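Local coordinates for Tle cognate immunity protein 4 C-terminal domain-containing protein (Pseudomonas aeruginosa PAO1, PDB 4R1D) that binds the lipase effector Tle4 as its cognate immunity protein and so probably shields Pseudomonas aeruginosa from its own H2 type VI secretion toxin, at residues Thr43-Arg48 with Tyr98-Pro103; Gly220-Glu225 with Asp293-Arg298. All coordinates share one frame; numbering follows the deposited sequence.

Interaction 1: residues Thr43-Arg48 with Tyr98-Pro103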
loop_
_atom_site.group_PDB
_atom_site.type_symbol
_atom_site.label_atom_id
_atom_site.label_comp_id
_atom_site.label_asym_id
_atom_site.label_seq_id
_atom_site.Cartn_x
_atom_site.Cartn_y
_atom_site.Cartn_z
ATOM N N THR B 43 -9.208 21.050 28.947
ATOM C CA THR B 43 -8.683 22.302 28.401
ATOM C C THR B 43 -7.821 22.030 27.169
ATOM O O THR B 43 -7.838 22.791 26.201
ATOM C CB THR B 43 -7.869 23.101 29.439
ATOM O OG1 THR B 43 -6.618 22.445 29.690
ATOM C CG2 THR B 43 -8.653 23.237 30.734
ATOM N N GLU B 44 -7.068 20.937 27.214
ATOM C CA GLU B 44 -6.261 20.516 26.077
ATOM C C GLU B 44 -7.139 20.162 24.874
ATOM O O GLU B 44 -6.821 20.540 23.741
ATOM C CB GLU B 44 -5.373 19.330 26.454
ATOM C CG GLU B 44 -4.314 19.650 27.497
ATOM C CD GLU B 44 -3.551 18.417 27.951
ATOM O OE1 GLU B 44 -4.190 17.365 28.170
ATOM O OE2 GLU B 44 -2.311 18.498 28.088
ATOM N N LEU B 45 -8.235 19.447 25.122
ATOM C CA LEU B 45 -9.158 19.079 24.045
ATOM C C LEU B 45 -9.756 20.317 23.384
ATOM O O LEU B 45 -9.815 20.404 22.161
ATOM C CB LEU B 45 -10.290 18.184 24.549
ATOM C CG LEU B 45 -11.233 17.775 23.408
ATOM C CD1 LEU B 45 -10.550 16.769 22.478
ATOM C CD2 LEU B 45 -12.564 17.227 23.907
ATOM N N ALA B 46 -10.203 21.269 24.198
ATOM C CA ALA B 46 -10.787 22.502 23.674
ATOM C C ALA B 46 -9.808 23.207 22.755
ATOM O O ALA B 46 -10.183 23.695 21.686
ATOM C CB ALA B 46 -11.201 23.428 24.816
ATOM N N ALA B 47 -8.552 23.258 23.181
ATOM C CA ALA B 47 -7.506 23.948 22.440
ATOM C C ALA B 47 -7.165 23.194 21.158
ATOM O O ALA B 47 -6.883 23.800 20.122
ATOM C CB ALA B 47 -6.267 24.108 23.311
ATOM N N ARG B 48 -7.185 21.866 21.242
ATOM C CA ARG B 48 -6.967 21.009 20.077
ATOM C C ARG B 48 -8.012 21.280 18.992
ATOM O O ARG B 48 -7.681 21.450 17.814
ATOM C CB ARG B 48 -7.035 19.532 20.492
ATOM C CG ARG B 48 -7.157 18.562 19.319
ATOM C CD ARG B 48 -7.611 17.176 19.777
ATOM N NE ARG B 48 -6.622 16.480 20.604
ATOM C CZ ARG B 48 -5.742 15.592 20.143
ATOM N NH1 ARG B 48 -5.699 15.291 18.847
ATOM N NH2 ARG B 48 -4.892 15.011 20.979
ATOM N N TYR B 98 -15.437 14.937 17.957
ATOM C CA TYR B 98 -14.822 14.775 19.268
ATOM C C TYR B 98 -15.935 14.490 20.262
ATOM O O TYR B 98 -16.960 15.177 20.282
ATOM C CB TYR B 98 -14.030 16.034 19.628
ATOM C CG TYR B 98 -12.923 16.264 18.632
ATOM C CD1 TYR B 98 -11.663 15.743 18.852
ATOM C CD2 TYR B 98 -13.162 16.925 17.425
ATOM C CE1 TYR B 98 -10.648 15.906 17.930
ATOM C CE2 TYR B 98 -12.150 17.094 16.493
ATOM C CZ TYR B 98 -10.894 16.577 16.755
ATOM O OH TYR B 98 -9.868 16.726 15.854
ATOM N N VAL B 99 -15.751 13.452 21.061
ATOM C CA VAL B 99 -16.832 12.986 21.925
ATOM C C VAL B 99 -16.258 12.495 23.240
ATOM O O VAL B 99 -15.140 11.974 23.282
ATOM C CB VAL B 99 -17.665 11.875 21.245
ATOM C CG1 VAL B 99 -16.816 10.636 20.968
ATOM C CG2 VAL B 99 -18.895 11.524 22.080
ATOM N N THR B 100 -17.019 12.674 24.314
ATOM C CA THR B 100 -16.556 12.320 25.649
ATOM C C THR B 100 -17.458 11.284 26.301
ATOM O O THR B 100 -18.656 11.256 26.064
ATOM C CB THR B 100 -16.510 13.568 26.548
ATOM O OG1 THR B 100 -17.796 14.200 26.543
ATOM C CG2 THR B 100 -15.475 14.543 26.028
ATOM N N SER B 101 -16.875 10.428 27.132
ATOM C CA SER B 101 -17.652 9.447 27.871
ATOM C C SER B 101 -18.276 10.105 29.100
ATOM O O SER B 101 -17.813 11.159 29.549
ATOM C CB SER B 101 -16.750 8.295 28.307
ATOM O OG SER B 101 -15.601 8.802 28.966
ATOM N N LYS B 102 -19.336 9.485 29.611
ATOM C CA LYS B 102 -19.983 9.934 30.844
ATOM C C LYS B 102 -20.247 8.728 31.733
ATOM O O LYS B 102 -20.471 7.617 31.242
ATOM C CB LYS B 102 -21.307 10.646 30.539
ATOM C CG LYS B 102 -21.193 11.749 29.507
ATOM C CD LYS B 102 -20.173 12.793 29.913
ATOM C CE LYS B 102 -19.670 13.570 28.706
ATOM N NZ LYS B 102 -18.648 14.583 29.076
ATOM N N PRO B 103 -20.259 8.943 33.058
ATOM C CA PRO B 103 -20.038 10.235 33.716
ATOM C C PRO B 103 -18.569 10.576 33.938
ATOM O O PRO B 103 -18.254 11.742 34.189
ATOM C CB PRO B 103 -20.744 10.061 35.071
ATOM C CG PRO B 103 -20.691 8.602 35.332
ATOM C CD PRO B 103 -20.856 7.952 33.971
HETATM O O HOH W 1 -7.109 16.350 16.577
#

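Interaction 2: residues Gly220-Glu225 with Asp293-Arg298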
loop_
_atom_site.group_PDB
_atom_site.type_symbol
_atom_site.label_atom_id
_atom_site.label_comp_id
_atom_site.label_asym_id
_atom_site.label_seq_id
_atom_site.Cartn_x
_atom_site.Cartn_y
_atom_site.Cartn_z
ATOM N N GLY B 220 -17.740 -22.698 22.777
ATOM C CA GLY B 220 -19.114 -22.482 23.187
ATOM C C GLY B 220 -19.986 -22.472 21.949
ATOM O O GLY B 220 -19.854 -23.337 21.087
ATOM N N SER B 221 -20.867 -21.487 21.836
ATOM C CA SER B 221 -21.777 -21.470 20.705
ATOM C C SER B 221 -21.186 -20.782 19.465
ATOM O O SER B 221 -21.896 -20.565 18.492
ATOM C CB SER B 221 -23.100 -20.826 21.092
ATOM O OG SER B 221 -22.901 -19.499 21.516
ATOM N N LEU B 222 -19.890 -20.464 19.506
ATOM C CA LEU B 222 -19.204 -19.878 18.345
ATOM C C LEU B 222 -18.700 -20.991 17.430
ATOM O O LEU B 222 -17.800 -21.747 17.798
ATOM C CB LEU B 222 -18.018 -19.013 18.786
ATOM C CG LEU B 222 -18.289 -17.839 19.726
ATOM C CD1 LEU B 222 -16.980 -17.198 20.186
ATOM C CD2 LEU B 222 -19.189 -16.802 19.061
ATOM N N PRO B 223 -19.283 -21.099 16.234
ATOM C CA PRO B 223 -18.940 -22.170 15.292
ATOM C C PRO B 223 -17.625 -21.913 14.558
ATOM O O PRO B 223 -17.634 -21.780 13.345
ATOM C CB PRO B 223 -20.114 -22.152 14.309
ATOM C CG PRO B 223 -20.612 -20.766 14.343
ATOM C CD PRO B 223 -20.392 -20.263 15.748
ATOM N N GLY B 224 -16.513 -21.872 15.286
ATOM C CA GLY B 224 -15.229 -21.590 14.658
ATOM C C GLY B 224 -14.621 -22.774 13.924
ATOM O O GLY B 224 -14.895 -23.927 14.249
ATOM N N GLU B 225 -13.799 -22.485 12.917
ATOM C CA GLU B 225 -13.007 -23.509 12.253
ATOM C C GLU B 225 -11.566 -23.028 12.227
ATOM O O GLU B 225 -11.321 -21.828 12.252
ATOM C CB GLU B 225 -13.536 -23.778 10.844
ATOM C CG GLU B 225 -14.983 -24.284 10.865
ATOM C CD GLU B 225 -15.446 -24.875 9.539
ATOM O OE1 GLU B 225 -14.941 -24.451 8.478
ATOM O OE2 GLU B 225 -16.323 -25.768 9.569
ATOM N N ASP B 293 -9.976 -20.745 23.339
ATOM C CA ASP B 293 -11.072 -21.320 24.107
ATOM C C ASP B 293 -11.655 -20.340 25.134
ATOM O O ASP B 293 -12.703 -20.606 25.710
ATOM C CB ASP B 293 -10.635 -22.618 24.783
ATOM C CG ASP B 293 -10.521 -23.775 23.811
ATOM O OD1 ASP B 293 -11.220 -23.773 22.771
ATOM O OD2 ASP B 293 -9.726 -24.695 24.090
ATOM N N SER B 294 -10.987 -19.205 25.345
ATOM C CA SER B 294 -11.480 -18.187 26.269
ATOM C C SER B 294 -12.357 -17.130 25.588
ATOM O O SER B 294 -12.891 -16.245 26.250
ATOM C CB SER B 294 -10.317 -17.508 27.004
ATOM O OG SER B 294 -9.726 -16.481 26.221
ATOM N N ILE B 295 -12.489 -17.208 24.264
ATOM C CA ILE B 295 -13.281 -16.226 23.524
ATOM C C ILE B 295 -14.776 -16.454 23.709
ATOM O O ILE B 295 -15.287 -17.545 23.435
ATOM C CB ILE B 295 -12.971 -16.286 22.012
ATOM C CG1 ILE B 295 -11.476 -16.023 21.772
ATOM C CG2 ILE B 295 -13.889 -15.339 21.235
ATOM C CD1 ILE B 295 -11.035 -16.226 20.312
ATOM N N ARG B 296 -15.475 -15.429 24.175
ATOM C CA ARG B 296 -16.927 -15.501 24.305
ATOM C C ARG B 296 -17.578 -14.123 24.248
ATOM O O ARG B 296 -16.961 -13.117 24.589
ATOM C CB ARG B 296 -17.337 -16.251 25.588
ATOM C CG ARG B 296 -17.157 -15.484 26.903
ATOM C CD ARG B 296 -15.723 -15.501 27.371
ATOM N NE ARG B 296 -15.610 -15.154 28.795
ATOM C CZ ARG B 296 -14.460 -15.048 29.454
ATOM N NH1 ARG B 296 -13.305 -15.242 28.829
ATOM N NH2 ARG B 296 -14.459 -14.742 30.750
ATOM N N VAL B 297 -18.829 -14.086 23.800
ATOM C CA VAL B 297 -19.617 -12.876 23.826
ATOM C C VAL B 297 -19.750 -12.445 25.273
ATOM O O VAL B 297 -19.956 -13.277 26.155
ATOM C CB VAL B 297 -21.028 -13.122 23.265
ATOM C CG1 VAL B 297 -21.874 -11.870 23.391
ATOM C CG2 VAL B 297 -20.951 -13.568 21.819
ATOM N N ARG B 298 -19.629 -11.149 25.522
ATOM C CA ARG B 298 -19.766 -10.644 26.879
ATOM C C ARG B 298 -21.207 -10.856 27.330
ATOM O O ARG B 298 -22.129 -10.369 26.679
ATOM C CB ARG B 298 -19.419 -9.156 26.938
ATOM C CG ARG B 298 -19.383 -8.598 28.364
ATOM C CD ARG B 298 -18.995 -7.126 28.406
ATOM N NE ARG B 298 -20.117 -6.239 28.105
ATOM C CZ ARG B 298 -20.297 -5.620 26.946
ATOM N NH1 ARG B 298 -19.417 -5.779 25.955
ATOM N NH2 ARG B 298 -21.350 -4.829 26.777
#

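Interaction 1: residues Thr43-Arg48 with Tyr98-Pro103
L45 and R48 rest on the ring of Y98 in a helix-on-sheet contact within the N-terminal domain of this immunity protein, an alpha+beta arrangement in which helix 42-58 lies against antiparallel strands. The short axes of 43-48 and strand 98-100 run nearly antiparallel, at 163° and 10.9 Å apart, so the backbones stay apart and side chains, with one water, span the gap. Y98 and R48 both point their CB atoms toward the opposite segment, and the end of L45 swings nearer. One turn apart on that helix, L45 and R48 meet successive atoms along one side of the ring: L45 CD1 sits 3.9 Å from Y98 CD1, and R48 CD lies 3.8 Å from Y98 CE1. Both approach the ring at a slant. With CG of L45 anti to the backbone N (chi1 -179°), the two methyls are carried across to the strand, and CD2 comes loosely against the CG2 methyl of T100. V107 of the adjacent strand touches both L45 and T100, while V49 and L52 extend the helix's cover over Y98.

Each polar end has its own protein partner, and a water links the two. R48 NE forms a salt bridge with D40, and Y98 OH is hydrogen-bonded to D96. Lying in the guanidinium plane, the water accepts from R48 NH1 at 2.9 Å and donates to Y98 OH, also at 2.9 Å.

Interaction 2: residues Gly220-Glu225 with Asp293-Arg298
L222 CD1 carries nearly all of the apolar contact, touching the I295 CG2 methyl at 3.8 Å and lying 3.7 Å from the backbone oxygen I295 O. The two side chains cross at about a right angle. L222 points its CB toward 293-298 and extends from there (chi2 173°), which takes CD1 up to I295; the CG2 branch of I295, anti to its own backbone N, is the one that receives it. L257 touches both residues from strand 256-263, with V245 beside L222 and W243 beside I295, so the pair packs over the neighbouring strands.

No hydrogen bond spans the two segments; the polar bonds shape each one separately. In 220-225, P223 is the centre of an inverse gamma turn, closed by G224 N to L222 O at 2.8 Å. In 293-298, the R296 guanidinium turns back on its own chain, and NH1 donates to S294 O at 2.8 Å with an N-H...O angle of 162°. That oxygen lies close to the guanidinium plane, and the bond is also in the carbonyl plane of S294. NH1 makes a salt bridge to D17 as well, on strand 14-18, whose L15 pairs by backbone with R296.

The arrangement is that of a connecting loop and a short edge strand packed together over one face of antiparallel strands in the C-terminal domain.

How the interactions relate
From the N terminus, the chain first makes strands 7-11 and 14-18, then reaches helix 42-58, where interaction 1 opens. Interaction 1 closes at strand 92-100, after a loop that includes strands 68-73 and 79-84, and so ties the helix to strands of the N-terminal domain. Interaction 2 opens later, in the loop between strands 209-214 and 225-233, and closes just after helix 281-292, at strand 296-297. The two therefore follow in series, neither nested nor crossed. The centres of interaction 1 and interaction 2 are about 36 Å apart, on opposite sides of the chain's centre, and the two do not touch. Strand 14-18 pairs with 296-297, bringing an early piece of chain to the second contact.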